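STM4351 (Salmonella enterica, PDB 2Y7I) binds arginine with high specificity in the periplasm, as a solute-binding protein of family 3 that encloses the amino acid between two lobes. Local coordinates at residues A71-D74 against K78-Q81; L93-V98 against D185-G190; S56-L61 against E80-F85; T121-Y126 against D140-A145. All coordinates share one frame; numbering follows the deposited sequence. Where two conformers were deposited one is given.

Interactions 3 and 1 come first along the chain, and their centres are about 7 Å apart. They share E80 and Q81 and lie in the lobe that holds helix 57-62 and strand 84-85. Strand 95-100 then enters the five-stranded mixed sheet of the second lobe. Interaction 4 belongs to this lobe and is nested inside the loop closed by interaction 2, about 12 Å away between centres. Interaction 2 lies where the chain enters and leaves the second lobe. Interactions 1 and 4 both touch the bound arginine, with centres about 14 Å apart. The ligand is therefore gripped from both sides of the cleft.

Interaction 1 (A71-D74 against K78-Q81); sequences AGMD and KREQ. With ARG (arginine), chain C.
R79 reaches from the short helix 77-80 to D74, and its guanidinium joins the loop 71-74 to the bound arginine. The side chain leaves with CG anti to the carbonyl carbon and runs extended as far as NE. CB touches F85 CE2, and CG lies on I58 CD1. CD then passes the carbonyl of D74 and the side chain of M73, which crosses it obliquely. M73 CG comes to 3.5 Å from R79 NH1.

At the tip, NH1 makes two bonds. R79 NH1 donates to D74 O at 2.8 Å, where it meets a lone pair in the carbonyl plane. That oxygen also lies close to the guanidinium plane. NH1 also donates to the ligand OXT, with an angle of 162° at the hydrogen. The other tip nitrogen, R79 NH2, is 2.8 Å from the ligand O in a nearly straight bond of 173°, and it bonds to G120 O as well. The guanidinium thus meets the ligand carboxylate through a pair of bonds, and the bond to D74 O helps fix its rotation.

The loop 71-74 adds further contacts. D74 N donates to the ligand OXT at 3.0 Å. The ligand amino nitrogen N gives to G72 O at 2.9 Å and to D74 OD1 at 3.2 Å. Further along, the ligand NE donates to A71 O at 2.9 Å. D74 OD1 probably helps balance the charge of the amino group. This double grip on the alpha-carboxylate and alpha-ammonium groups is characteristic of the amino-acid site of family 3 solute-binding proteins.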
loop_
_atom_site.group_PDB
_atom_site.type_symbol
_atom_site.label_atom_id
_atom_site.label_comp_id
_atom_site.label_asym_id
_atom_site.label_seq_id
_atom_site.Cartn_x
_atom_site.Cartn_y
_atom_site.Cartn_z
ATOM N N ALA A 71 7.520 11.326 -10.670
ATOM C CA ALA A 71 7.477 12.779 -10.430
ATOM C C ALA A 71 6.109 13.323 -10.034
ATOM O O ALA A 71 5.662 14.344 -10.565
ATOM C CB ALA A 71 8.010 13.539 -11.667
ATOM N N GLY A 72 5.439 12.644 -9.102
ATOM C CA GLY A 72 4.086 13.019 -8.715
ATOM C C GLY A 72 3.181 13.115 -9.933
ATOM O O GLY A 72 2.309 13.972 -9.989
ATOM N N MET A 73 3.373 12.203 -10.886
ATOM C CA MET A 73 2.775 12.325 -12.219
ATOM C C MET A 73 1.471 11.534 -12.361
ATOM O O MET A 73 1.486 10.298 -12.341
ATOM C CB MET A 73 3.789 11.867 -13.284
ATOM C CG MET A 73 3.266 11.907 -14.735
ATOM S SD MET A 73 4.475 11.390 -15.984
ATOM C CE MET A 73 5.549 12.855 -16.009
ATOM N N ASP A 74 0.359 12.259 -12.497
ATOM C CA ASP A 74 -0.962 11.668 -12.727
ATOM C C ASP A 74 -0.952 10.896 -14.037
ATOM O O ASP A 74 -0.422 11.376 -15.044
ATOM C CB ASP A 74 -2.043 12.757 -12.833
ATOM C CG ASP A 74 -2.341 13.451 -11.502
ATOM O OD1 ASP A 74 -1.495 13.449 -10.588
ATOM O OD2 ASP A 74 -3.464 14.007 -11.378
ATOM N N LYS A 78 -3.866 11.592 -21.895
ATOM C CA LYS A 78 -2.870 12.187 -22.795
ATOM C C LYS A 78 -1.483 11.586 -22.613
ATOM O O LYS A 78 -0.779 11.324 -23.580
ATOM C CB LYS A 78 -2.800 13.708 -22.629
ATOM C CG LYS A 78 -3.568 14.487 -23.691
ATOM C CD LYS A 78 -3.596 15.990 -23.350
ATOM C CE LYS A 78 -3.668 16.838 -24.623
ATOM N NZ LYS A 78 -4.211 18.207 -24.367
ATOM N N ARG A 79 -1.084 11.371 -21.368
ATOM C CA ARG A 79 0.227 10.807 -21.111
ATOM C C ARG A 79 0.266 9.328 -21.477
ATOM O O ARG A 79 1.295 8.832 -21.931
ATOM C CB ARG A 79 0.649 11.043 -19.669
ATOM C CG ARG A 79 0.862 12.525 -19.367
ATOM C CD ARG A 79 1.029 12.779 -17.883
ATOM N NE ARG A 79 1.191 14.205 -17.616
ATOM C CZ ARG A 79 0.932 14.768 -16.444
ATOM N NH1 ARG A 79 0.505 14.011 -15.431
ATOM N NH2 ARG A 79 1.104 16.078 -16.279
ATOM N N GLU A 80 -0.866 8.644 -21.304
ATOM C CA GLU A 80 -0.974 7.224 -21.656
ATOM C C GLU A 80 -0.816 6.959 -23.162
ATOM O O GLU A 80 -0.510 5.840 -23.569
ATOM C CB GLU A 80 -2.291 6.638 -21.147
ATOM C CG GLU A 80 -2.359 6.480 -19.633
ATOM C CD GLU A 80 -3.714 5.980 -19.155
ATOM O OE1 GLU A 80 -4.704 6.117 -19.903
ATOM O OE2 GLU A 80 -3.793 5.456 -18.025
ATOM N N GLN A 81 -1.025 7.988 -23.983
ATOM C CA GLN A 81 -0.744 7.893 -25.422
ATOM C C GLN A 81 0.759 7.948 -25.710
ATOM O O GLN A 81 1.209 7.509 -26.772
ATOM C CB GLN A 81 -1.415 9.035 -26.197
ATOM C CG GLN A 81 -2.929 9.182 -26.023
ATOM C CD GLN A 81 -3.508 10.330 -26.849
ATOM O OE1 GLN A 81 -2.969 11.440 -26.861
ATOM N NE2 GLN A 81 -4.610 10.061 -27.549
HETATM N N ARG C . 0.354 16.063 -10.323
HETATM C CA ARG C . 0.520 17.125 -11.364
HETATM C C ARG C . 0.590 16.485 -12.745
HETATM O O ARG C . 0.758 17.185 -13.741
HETATM C CB ARG C . 1.786 17.968 -11.102
HETATM C CG ARG C . 3.077 17.139 -10.970
HETATM C CD ARG C . 4.326 18.012 -10.860
HETATM N NE ARG C . 5.462 17.205 -10.406
HETATM C CZ ARG C . 6.703 17.657 -10.235
HETATM N NH1 ARG C . 7.016 18.931 -10.482
HETATM N NH2 ARG C . 7.636 16.828 -9.815
HETATM O OXT ARG C . 0.504 15.250 -12.885
#

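Interaction 2 (L93-V98 against D185-G190); sequences LSAVVV and DYYGKG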
loop_
_atom_site.group_PDB
_atom_site.type_symbol
_atom_site.label_atom_id
_atom_site.label_comp_id
_atom_site.label_asym_id
_atom_site.label_seq_id
_atom_site.Cartn_x
_atom_site.Cartn_y
_atom_site.Cartn_z
ATOM N N LEU A 93 -4.975 13.486 -6.294
ATOM C CA LEU A 93 -5.883 14.242 -5.441
ATOM C C LEU A 93 -6.301 15.585 -6.040
ATOM O O LEU A 93 -5.941 15.911 -7.185
ATOM C CB LEU A 93 -5.314 14.408 -4.020
ATOM C CG LEU A 93 -5.416 13.296 -2.969
ATOM C CD1 LEU A 93 -6.709 12.469 -3.093
ATOM C CD2 LEU A 93 -4.188 12.398 -3.003
ATOM N N SER A 94 -7.070 16.353 -5.267
ATOM C CA SER A 94 -7.606 17.633 -5.726
ATOM C C SER A 94 -6.538 18.722 -5.804
ATOM O O SER A 94 -5.550 18.702 -5.060
ATOM C CB SER A 94 -8.769 18.085 -4.836
ATOM O OG SER A 94 -9.875 17.220 -4.995
ATOM N N ALA A 95 -6.743 19.656 -6.724
ATOM C CA ALA A 95 -5.808 20.739 -6.939
ATOM C C ALA A 95 -6.341 21.972 -6.218
ATOM O O ALA A 95 -7.548 22.158 -6.100
ATOM C CB ALA A 95 -5.637 21.008 -8.407
ATOM N N VAL A 96 -5.426 22.801 -5.735
ATOM C CA VAL A 96 -5.786 23.987 -4.977
ATOM C C VAL A 96 -5.010 25.203 -5.458
ATOM O O VAL A 96 -3.921 25.076 -6.049
ATOM C CB VAL A 96 -5.581 23.788 -3.437
ATOM C CG1 VAL A 96 -6.509 22.688 -2.877
ATOM C CG2 VAL A 96 -4.130 23.499 -3.088
ATOM N N VAL A 97 -5.571 26.381 -5.199
ATOM C CA VAL A 97 -4.860 27.634 -5.403
ATOM C C VAL A 97 -4.399 28.110 -4.040
ATOM O O VAL A 97 -5.124 27.982 -3.054
ATOM C CB VAL A 97 -5.747 28.735 -6.027
ATOM C CG1 VAL A 97 -4.909 29.982 -6.352
ATOM C CG2 VAL A 97 -6.430 28.212 -7.288
ATOM N N VAL A 98 -3.172 28.616 -3.976
ATOM C CA VAL A 98 -2.729 29.348 -2.800
ATOM C C VAL A 98 -2.675 30.837 -3.154
ATOM O O VAL A 98 -2.189 31.199 -4.218
ATOM C CB VAL A 98 -1.391 28.816 -2.237
ATOM C CG1 VAL A 98 -0.265 28.780 -3.329
ATOM C CG2 VAL A 98 -0.984 29.588 -0.977
ATOM N N ASP A 185 -12.375 14.816 -15.450
ATOM C CA ASP A 185 -11.757 14.847 -16.778
ATOM C C ASP A 185 -10.273 15.219 -16.670
ATOM O O ASP A 185 -9.493 14.956 -17.593
ATOM C CB ASP A 185 -12.473 15.846 -17.695
ATOM C CG ASP A 185 -13.823 15.352 -18.167
ATOM O OD1 ASP A 185 -14.078 14.128 -18.131
ATOM O OD2 ASP A 185 -14.639 16.199 -18.583
ATOM N N TYR A 186 -9.893 15.809 -15.530
ATOM C CA TYR A 186 -8.550 16.348 -15.310
ATOM C C TYR A 186 -7.831 15.728 -14.112
ATOM O O TYR A 186 -6.614 15.552 -14.138
ATOM C CB TYR A 186 -8.617 17.883 -15.154
ATOM C CG TYR A 186 -9.135 18.555 -16.405
ATOM C CD1 TYR A 186 -10.502 18.703 -16.626
ATOM C CD2 TYR A 186 -8.254 19.004 -17.393
ATOM C CE1 TYR A 186 -10.989 19.284 -17.794
ATOM C CE2 TYR A 186 -8.734 19.598 -18.558
ATOM C CZ TYR A 186 -10.101 19.733 -18.749
ATOM O OH TYR A 186 -10.574 20.308 -19.904
ATOM N N TYR A 187 -8.590 15.377 -13.079
ATOM C CA TYR A 187 -8.024 14.997 -11.781
ATOM C C TYR A 187 -8.537 13.649 -11.285
ATOM O O TYR A 187 -9.573 13.194 -11.717
ATOM C CB TYR A 187 -8.339 16.084 -10.746
ATOM C CG TYR A 187 -7.627 17.398 -11.035
ATOM C CD1 TYR A 187 -6.242 17.490 -10.936
ATOM C CD2 TYR A 187 -8.341 18.538 -11.402
ATOM C CE1 TYR A 187 -5.567 18.675 -11.206
ATOM C CE2 TYR A 187 -7.685 19.738 -11.683
ATOM C CZ TYR A 187 -6.290 19.796 -11.575
ATOM O OH TYR A 187 -5.617 20.962 -11.833
ATOM N N GLY A 188 -7.799 13.019 -10.377
ATOM C CA GLY A 188 -8.237 11.754 -9.795
ATOM C C GLY A 188 -7.597 10.517 -10.401
ATOM O O GLY A 188 -7.842 9.407 -9.929
ATOM N N LYS A 189 -6.804 10.694 -11.459
ATOM C CA LYS A 189 -6.004 9.592 -11.989
ATOM C C LYS A 189 -4.839 9.396 -11.029
ATOM O O LYS A 189 -4.242 10.372 -10.555
ATOM C CB LYS A 189 -5.508 9.886 -13.415
ATOM C CG LYS A 189 -6.612 9.903 -14.497
ATOM C CD LYS A 189 -7.207 8.509 -14.715
ATOM C CE LYS A 189 -8.319 8.518 -15.757
ATOM N NZ LYS A 189 -8.733 7.131 -16.102
ATOM N N GLY A 190 -4.525 8.148 -10.715
ATOM C CA GLY A 190 -3.491 7.866 -9.707
ATOM C C GLY A 190 -2.114 8.289 -10.170
ATOM O O GLY A 190 -1.922 8.595 -11.345
HETATM O O HOH W 1 -5.490 14.184 -9.492
#
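The Y187 ring meets the methyl group of A95 obliquely. A95 CB is 3.5 Å from Y187 CZ and 3.4 Å from Y187 OH. L93 O approaches the same ring obliquely and more loosely, 4.1 Å from Y187 CD1. A water molecule lies at the ring edge, in its plane. The ring of H123 also meets that of Y187, with the planes at about 30°. F158 touches both A95 and Y187. The hydroxyl of Y187 is hydrogen-bonded to H123 ND1, which satisfies this buried polar end.

CG of Y187 lies anti to the carbonyl carbon (chi1 -67°), which places the ring beside A95.

Strand 95-100, which carries A95, is the first along the chain in the mixed sheet of the second lobe and lies between strands 156-160 and 174-176. The loop 185-190 leads the chain back toward strand 194-195 in the other lobe. The two segments are consistent with the paired crossings between lobes found in periplasmic binding proteins of this type. They come closest at L93 and G188, whose CA atoms are 5.5 Å apart.

The backbones are joined through the water. The water donates to L93 O at 2.9 Å and accepts from G188 N at 2.7 Å. G188 has a positive phi of 100°, a conformation in which a CB would press against the carbonyl oxygen of Y187. Close by, A95 pairs through its backbone with A181.

Interaction 3 (S56-L61 against E80-F85); sequences SLIPSL and EQQVSF
I58 on a helix and V83 on an extended segment face each other, with their CA atoms 7.3 Å apart. The segment 56-61 covers most of helix 57-62. S60 N donates to S56 O at 3.0 Å, and L61 N donates to L57 O at 2.9 Å. The second segment leaves the short helix 77-80, turns at Q81 and Q82, and becomes extended at strand 84-85. I58 and L61 are one helical turn apart, so both reach the same residue opposite.

V83 CG1 is the atom they share. I58 CG2 lies 3.8 Å from V83 CG1, and L61 CD2 lies 3.8 Å from the same methyl. I58 CG1 is slightly farther away, at 4.0 Å from V83 CG1. Both pairs of side chains cross at about a right angle. L61 has CG anti to its backbone N (chi1 180°), which carries CD2 out to the valine.

The helix packs on the extended residues leading into strand 84-85, in the first lobe of the two-lobed fold. Strand 84-85 pairs antiparallel with strand 194-195. A194 of that strand touches L61, V83 and F85, which extends the apolar layer. The other methyl of V83 turns to its own segment: V83 CG2 sits 3.6 Å above one face of the F85 ring, offset toward the rim.

At the surface side, the amide of Q82 lies against I58. Q82 OE1 comes to 3.4 Å from I58 CG2 in the conformer given, so this contact is less certain. Q82 O accepts from R62 NH1, just beyond the helical segment.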
loop_
_atom_site.group_PDB
_atom_site.type_symbol
_atom_site.label_atom_id
_atom_site.label_comp_id
_atom_site.label_asym_id
_atom_site.label_seq_id
_atom_site.Cartn_x
_atom_site.Cartn_y
_atom_site.Cartn_z
ATOM N N SER A 56 9.832 18.266 -19.477
ATOM C CA SER A 56 10.835 17.616 -20.328
ATOM C C SER A 56 10.970 16.117 -20.042
ATOM O O SER A 56 11.727 15.422 -20.727
ATOM C CB SER A 56 12.208 18.284 -20.165
ATOM O OG SER A 56 12.798 17.905 -18.927
ATOM N N LEU A 57 10.234 15.630 -19.047
ATOM C CA LEU A 57 10.436 14.264 -18.552
ATOM C C LEU A 57 9.929 13.205 -19.520
ATOM O O LEU A 57 10.648 12.252 -19.829
ATOM C CB LEU A 57 9.796 14.079 -17.179
ATOM C CG LEU A 57 10.487 14.752 -15.986
ATOM C CD1 LEU A 57 9.598 14.632 -14.762
ATOM C CD2 LEU A 57 11.890 14.168 -15.725
ATOM N N ILE A 58 8.685 13.357 -19.967
ATOM C CA ILE A 58 8.146 12.413 -20.952
ATOM C C ILE A 58 8.954 12.385 -22.266
ATOM O O ILE A 58 9.317 11.303 -22.725
ATOM C CB ILE A 58 6.622 12.577 -21.147
ATOM C CG1 ILE A 58 5.904 11.937 -19.950
ATOM C CG2 ILE A 58 6.147 11.918 -22.462
ATOM C CD1 ILE A 58 4.453 12.340 -19.808
ATOM N N PRO A 59 9.253 13.568 -22.863
ATOM C CA PRO A 59 10.110 13.597 -24.052
ATOM C C PRO A 59 11.482 12.937 -23.880
ATOM O O PRO A 59 11.916 12.193 -24.765
ATOM C CB PRO A 59 10.269 15.093 -24.332
ATOM C CG PRO A 59 9.030 15.694 -23.814
ATOM C CD PRO A 59 8.623 14.880 -22.615
ATOM N N SER A 60 12.147 13.186 -22.752
ATOM C CA SER A 60 13.444 12.570 -22.475
ATOM C C SER A 60 13.331 11.059 -22.283
ATOM O O SER A 60 14.205 10.314 -22.714
ATOM C CB SER A 60 14.100 13.210 -21.248
ATOM O OG SER A 60 14.467 14.550 -21.510
ATOM N N LEU A 61 12.260 10.619 -21.622
ATOM C CA LEU A 61 11.973 9.189 -21.469
ATOM C C LEU A 61 11.849 8.513 -22.833
ATOM O O LEU A 61 12.458 7.456 -23.081
ATOM C CB LEU A 61 10.678 8.989 -20.655
ATOM C CG LEU A 61 10.182 7.562 -20.374
ATOM C CD1 LEU A 61 11.245 6.690 -19.672
ATOM C CD2 LEU A 61 8.906 7.607 -19.554
ATOM N N GLU A 80 -0.866 8.644 -21.304
ATOM C CA GLU A 80 -0.974 7.224 -21.656
ATOM C C GLU A 80 -0.816 6.959 -23.162
ATOM O O GLU A 80 -0.510 5.840 -23.569
ATOM C CB GLU A 80 -2.291 6.638 -21.147
ATOM C CG GLU A 80 -2.359 6.480 -19.633
ATOM C CD GLU A 80 -3.714 5.980 -19.155
ATOM O OE1 GLU A 80 -4.704 6.117 -19.903
ATOM O OE2 GLU A 80 -3.793 5.456 -18.025
ATOM N N GLN A 81 -1.025 7.988 -23.983
ATOM C CA GLN A 81 -0.744 7.893 -25.422
ATOM C C GLN A 81 0.759 7.948 -25.710
ATOM O O GLN A 81 1.209 7.509 -26.772
ATOM C CB GLN A 81 -1.415 9.035 -26.197
ATOM C CG GLN A 81 -2.929 9.182 -26.023
ATOM C CD GLN A 81 -3.508 10.330 -26.849
ATOM O OE1 GLN A 81 -2.969 11.440 -26.861
ATOM N NE2 GLN A 81 -4.610 10.061 -27.549
ATOM N N GLN A 82 1.524 8.485 -24.763
ATOM C CA GLN A 82 2.948 8.756 -24.963
ATOM C C GLN A 82 3.852 7.755 -24.265
ATOM O O GLN A 82 4.942 7.459 -24.754
ATOM C CB GLN A 82 3.287 10.162 -24.460
ATOM C CG GLN A 82 2.351 11.233 -24.973
ATOM C CD GLN A 82 2.674 12.599 -24.418
ATOM O OE1 GLN A 82 2.957 12.750 -23.227
ATOM N NE2 GLN A 82 2.624 13.611 -25.278
ATOM N N VAL A 83 3.409 7.261 -23.111
ATOM C CA VAL A 83 4.226 6.372 -22.269
ATOM C C VAL A 83 3.387 5.225 -21.696
ATOM O O VAL A 83 2.162 5.262 -21.756
ATOM C CB VAL A 83 4.865 7.128 -21.064
ATOM C CG1 VAL A 83 5.759 8.271 -21.525
ATOM C CG2 VAL A 83 3.792 7.638 -20.104
ATOM N N SER A 84 4.060 4.238 -21.116
ATOM C CA SER A 84 3.395 3.186 -20.354
ATOM C C SER A 84 3.514 3.486 -18.860
ATOM O O SER A 84 4.605 3.776 -18.372
ATOM C CB SER A 84 4.023 1.831 -20.658
ATOM O OG SER A 84 3.785 1.461 -22.000
ATOM N N PHE A 85 2.396 3.428 -18.139
ATOM C CA PHE A 85 2.432 3.583 -16.686
ATOM C C PHE A 85 2.323 2.259 -15.938
ATOM O O PHE A 85 1.685 1.314 -16.402
ATOM C CB PHE A 85 1.306 4.487 -16.200
ATOM C CG PHE A 85 1.528 5.955 -16.472
ATOM C CD1 PHE A 85 2.383 6.709 -15.671
ATOM C CD2 PHE A 85 0.847 6.588 -17.505
ATOM C CE1 PHE A 85 2.572 8.080 -15.904
ATOM C CE2 PHE A 85 1.025 7.951 -17.747
ATOM C CZ PHE A 85 1.890 8.696 -16.945
#

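Interaction 4 (T121-Y126 against D140-A145); sequences TTHQRY and DSYLNA. With ZN (zinc ion), chain D; ARG (arginine), chain C; ACT (acetate ion), chain G.
The contact belongs to the ligand cleft of the second lobe, where H123 of helix 122-130 meets Y142 of helix 142-150. Y142 OH comes to 3.3 Å from H123 CD2, in an oblique approach. The two side chains cross at about a right angle. T121 OG1 is farther away, 4.2 Å from Y142 OH. The tyrosine hydroxyl is hydrogen-bonded to F158 O on the neighbouring strand 156-160.

The imidazole is held at both nitrogens. NE2 is hydrogen-bonded to D160 OD2, a carboxylate that also binds the ligand. Together with the hydrogen bond at ND1, this should fix the rotation of the ring. T122 OG1 lies over the centre of one face of H123, 3.5 Å above the plane. The ring also reaches the ligand, with H123 NE2 3.6 Å from the ligand CA.

The start of helix 122-130 faces the ligand carboxylate, as in other amino-acid binding proteins of this class. T122 N donates to the ligand O at 3.0 Å, with an angle of 161° at the hydrogen. The helix end would probably favour the negative charge there. T121 is its N-cap. T121 OG1 sits between the backbone N and the carbonyl carbon (chi1 65°), from where it accepts from Q124 N at 3.1 Å. The same oxygen is hydrogen-bonded to E118 O.

S141 is the N-cap of the second helix, and S141 OG accepts from L143 N at 3.2 Å. Just before it, D140 OD2 binds a zinc ion together with D55 of the other lobe, so the metal bridges the two lobes.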
loop_
_atom_site.group_PDB
_atom_site.type_symbol
_atom_site.label_atom_id
_atom_site.label_comp_id
_atom_site.label_asym_id
_atom_site.label_seq_id
_atom_site.Cartn_x
_atom_site.Cartn_y
_atom_site.Cartn_z
ATOM N N THR A 121 1.649 20.216 -16.858
ATOM C CA THR A 121 0.857 19.610 -15.774
ATOM C C THR A 121 -0.643 19.513 -16.058
ATOM O O THR A 121 -1.178 20.197 -16.941
ATOM C CB THR A 121 1.061 20.346 -14.411
ATOM O OG1 THR A 121 0.562 21.690 -14.494
ATOM C CG2 THR A 121 2.521 20.360 -14.032
ATOM N N THR A 122 -1.306 18.670 -15.271
ATOM C CA THR A 122 -2.771 18.624 -15.197
ATOM C C THR A 122 -3.323 20.006 -14.881
ATOM O O THR A 122 -4.336 20.428 -15.442
ATOM C CB THR A 122 -3.212 17.677 -14.069
ATOM O OG1 THR A 122 -2.469 17.998 -12.892
ATOM C CG2 THR A 122 -2.911 16.225 -14.440
ATOM N N HIS A 123 -2.649 20.705 -13.974
ATOM C CA HIS A 123 -3.096 22.010 -13.521
ATOM C C HIS A 123 -3.120 23.018 -14.647
ATOM O O HIS A 123 -4.056 23.817 -14.748
ATOM C CB HIS A 123 -2.212 22.496 -12.373
ATOM C CG HIS A 123 -1.977 21.451 -11.336
ATOM N ND1 HIS A 123 -3.010 20.847 -10.647
ATOM C CD2 HIS A 123 -0.836 20.863 -10.901
ATOM C CE1 HIS A 123 -2.512 19.951 -9.813
ATOM N NE2 HIS A 123 -1.199 19.937 -9.950
ATOM N N GLN A 124 -2.099 22.977 -15.501
ATOM C CA GLN A 124 -2.033 23.870 -16.640
ATOM C C GLN A 124 -3.207 23.605 -17.582
ATOM O O GLN A 124 -3.876 24.541 -18.018
ATOM C CB GLN A 124 -0.703 23.699 -17.382
ATOM C CG GLN A 124 -0.608 24.486 -18.686
ATOM C CD GLN A 124 0.779 24.378 -19.316
ATOM O OE1 GLN A 124 1.240 23.283 -19.659
ATOM N NE2 GLN A 124 1.444 25.522 -19.478
ATOM N N ARG A 125 -3.463 22.330 -17.870
ATOM C CA ARG A 125 -4.532 21.961 -18.794
ATOM C C ARG A 125 -5.898 22.345 -18.222
ATOM O O ARG A 125 -6.725 22.941 -18.928
ATOM C CB ARG A 125 -4.473 20.471 -19.151
ATOM C CG ARG A 125 -5.348 20.103 -20.344
ATOM C CD ARG A 125 -5.089 18.671 -20.834
ATOM N NE ARG A 125 -5.693 17.643 -19.979
ATOM C CZ ARG A 125 -6.929 17.166 -20.122
ATOM N NH1 ARG A 125 -7.730 17.635 -21.075
ATOM N NH2 ARG A 125 -7.371 16.218 -19.301
ATOM N N TYR A 126 -6.117 22.031 -16.946
ATOM C CA TYR A 126 -7.359 22.416 -16.276
ATOM C C TYR A 126 -7.638 23.914 -16.362
ATOM O O TYR A 126 -8.736 24.303 -16.773
ATOM C CB TYR A 126 -7.437 21.941 -14.807
ATOM C CG TYR A 126 -8.669 22.501 -14.124
ATOM C CD1 TYR A 126 -9.934 21.950 -14.350
ATOM C CD2 TYR A 126 -8.578 23.626 -13.316
ATOM C CE1 TYR A 126 -11.073 22.492 -13.756
ATOM C CE2 TYR A 126 -9.704 24.175 -12.722
ATOM C CZ TYR A 126 -10.945 23.608 -12.950
ATOM O OH TYR A 126 -12.050 24.165 -12.360
ATOM N N ASP A 140 8.685 26.554 -15.353
ATOM C CA ASP A 140 9.284 25.218 -15.258
ATOM C C ASP A 140 9.690 24.814 -13.835
ATOM O O ASP A 140 10.446 23.854 -13.635
ATOM C CB ASP A 140 10.441 25.045 -16.254
ATOM C CG ASP A 140 9.947 24.664 -17.631
ATOM O OD1 ASP A 140 8.732 24.819 -17.872
ATOM O OD2 ASP A 140 10.740 24.213 -18.477
ATOM N N SER A 141 9.209 25.555 -12.844
ATOM C CA SER A 141 9.477 25.203 -11.450
ATOM C C SER A 141 8.521 25.925 -10.524
ATOM O O SER A 141 8.471 27.158 -10.533
ATOM C CB SER A 141 10.918 25.570 -11.081
ATOM O OG SER A 141 11.144 25.377 -9.695
ATOM N N TYR A 142 7.769 25.154 -9.734
ATOM C CA TYR A 142 6.916 25.732 -8.697
ATOM C C TYR A 142 7.693 26.690 -7.786
ATOM O O TYR A 142 7.130 27.664 -7.296
ATOM C CB TYR A 142 6.108 24.645 -7.939
ATOM C CG TYR A 142 4.827 24.284 -8.668
ATOM C CD1 TYR A 142 3.737 25.148 -8.660
ATOM C CD2 TYR A 142 4.711 23.090 -9.392
ATOM C CE1 TYR A 142 2.554 24.842 -9.350
ATOM C CE2 TYR A 142 3.526 22.764 -10.078
ATOM C CZ TYR A 142 2.450 23.653 -10.056
ATOM O OH TYR A 142 1.282 23.374 -10.764
ATOM N N LEU A 143 8.999 26.473 -7.619
ATOM C CA LEU A 143 9.813 27.380 -6.795
ATOM C C LEU A 143 9.837 28.827 -7.328
ATOM O O LEU A 143 9.728 29.794 -6.564
ATOM C CB LEU A 143 11.253 26.859 -6.612
ATOM C CG LEU A 143 11.566 25.397 -6.250
ATOM C CD1 LEU A 143 13.024 25.256 -5.769
ATOM C CD2 LEU A 143 10.603 24.794 -5.226
ATOM N N ASN A 144 9.979 28.976 -8.641
ATOM C CA ASN A 144 9.918 30.304 -9.256
ATOM C C ASN A 144 8.519 30.915 -9.169
ATOM O O ASN A 144 8.367 32.130 -9.053
ATOM C CB ASN A 144 10.344 30.221 -10.717
ATOM C CG ASN A 144 11.761 29.705 -10.878
ATOM O OD1 ASN A 144 11.986 28.677 -11.504
ATOM N ND2 ASN A 144 12.720 30.416 -10.303
ATOM N N ALA A 145 7.509 30.056 -9.263
ATOM C CA ALA A 145 6.101 30.463 -9.146
ATOM C C ALA A 145 5.837 31.055 -7.758
ATOM O O ALA A 145 5.300 32.164 -7.634
ATOM C CB ALA A 145 5.177 29.277 -9.418
HETATM ZN ZN ZN D . 10.033 23.683 -20.102
HETATM N N ARG C . 0.354 16.063 -10.323
HETATM C CA ARG C . 0.520 17.125 -11.364
HETATM C C ARG C . 0.590 16.485 -12.745
HETATM O O ARG C . 0.758 17.185 -13.741
HETATM C CB ARG C . 1.786 17.968 -11.102
HETATM C CG ARG C . 3.077 17.139 -10.970
HETATM C CD ARG C . 4.326 18.012 -10.860
HETATM N NE ARG C . 5.462 17.205 -10.406
HETATM C CZ ARG C . 6.703 17.657 -10.235
HETATM N NH1 ARG C . 7.016 18.931 -10.482
HETATM N NH2 ARG C . 7.636 16.828 -9.815
HETATM O OXT ARG C . 0.504 15.250 -12.885
HETATM C C ACT G . -2.531 16.040 -19.119
HETATM O O ACT G . -1.876 15.080 -19.572
HETATM O OXT ACT G . -3.766 15.849 -18.982
HETATM C CH3 ACT G . -1.871 17.336 -18.750
#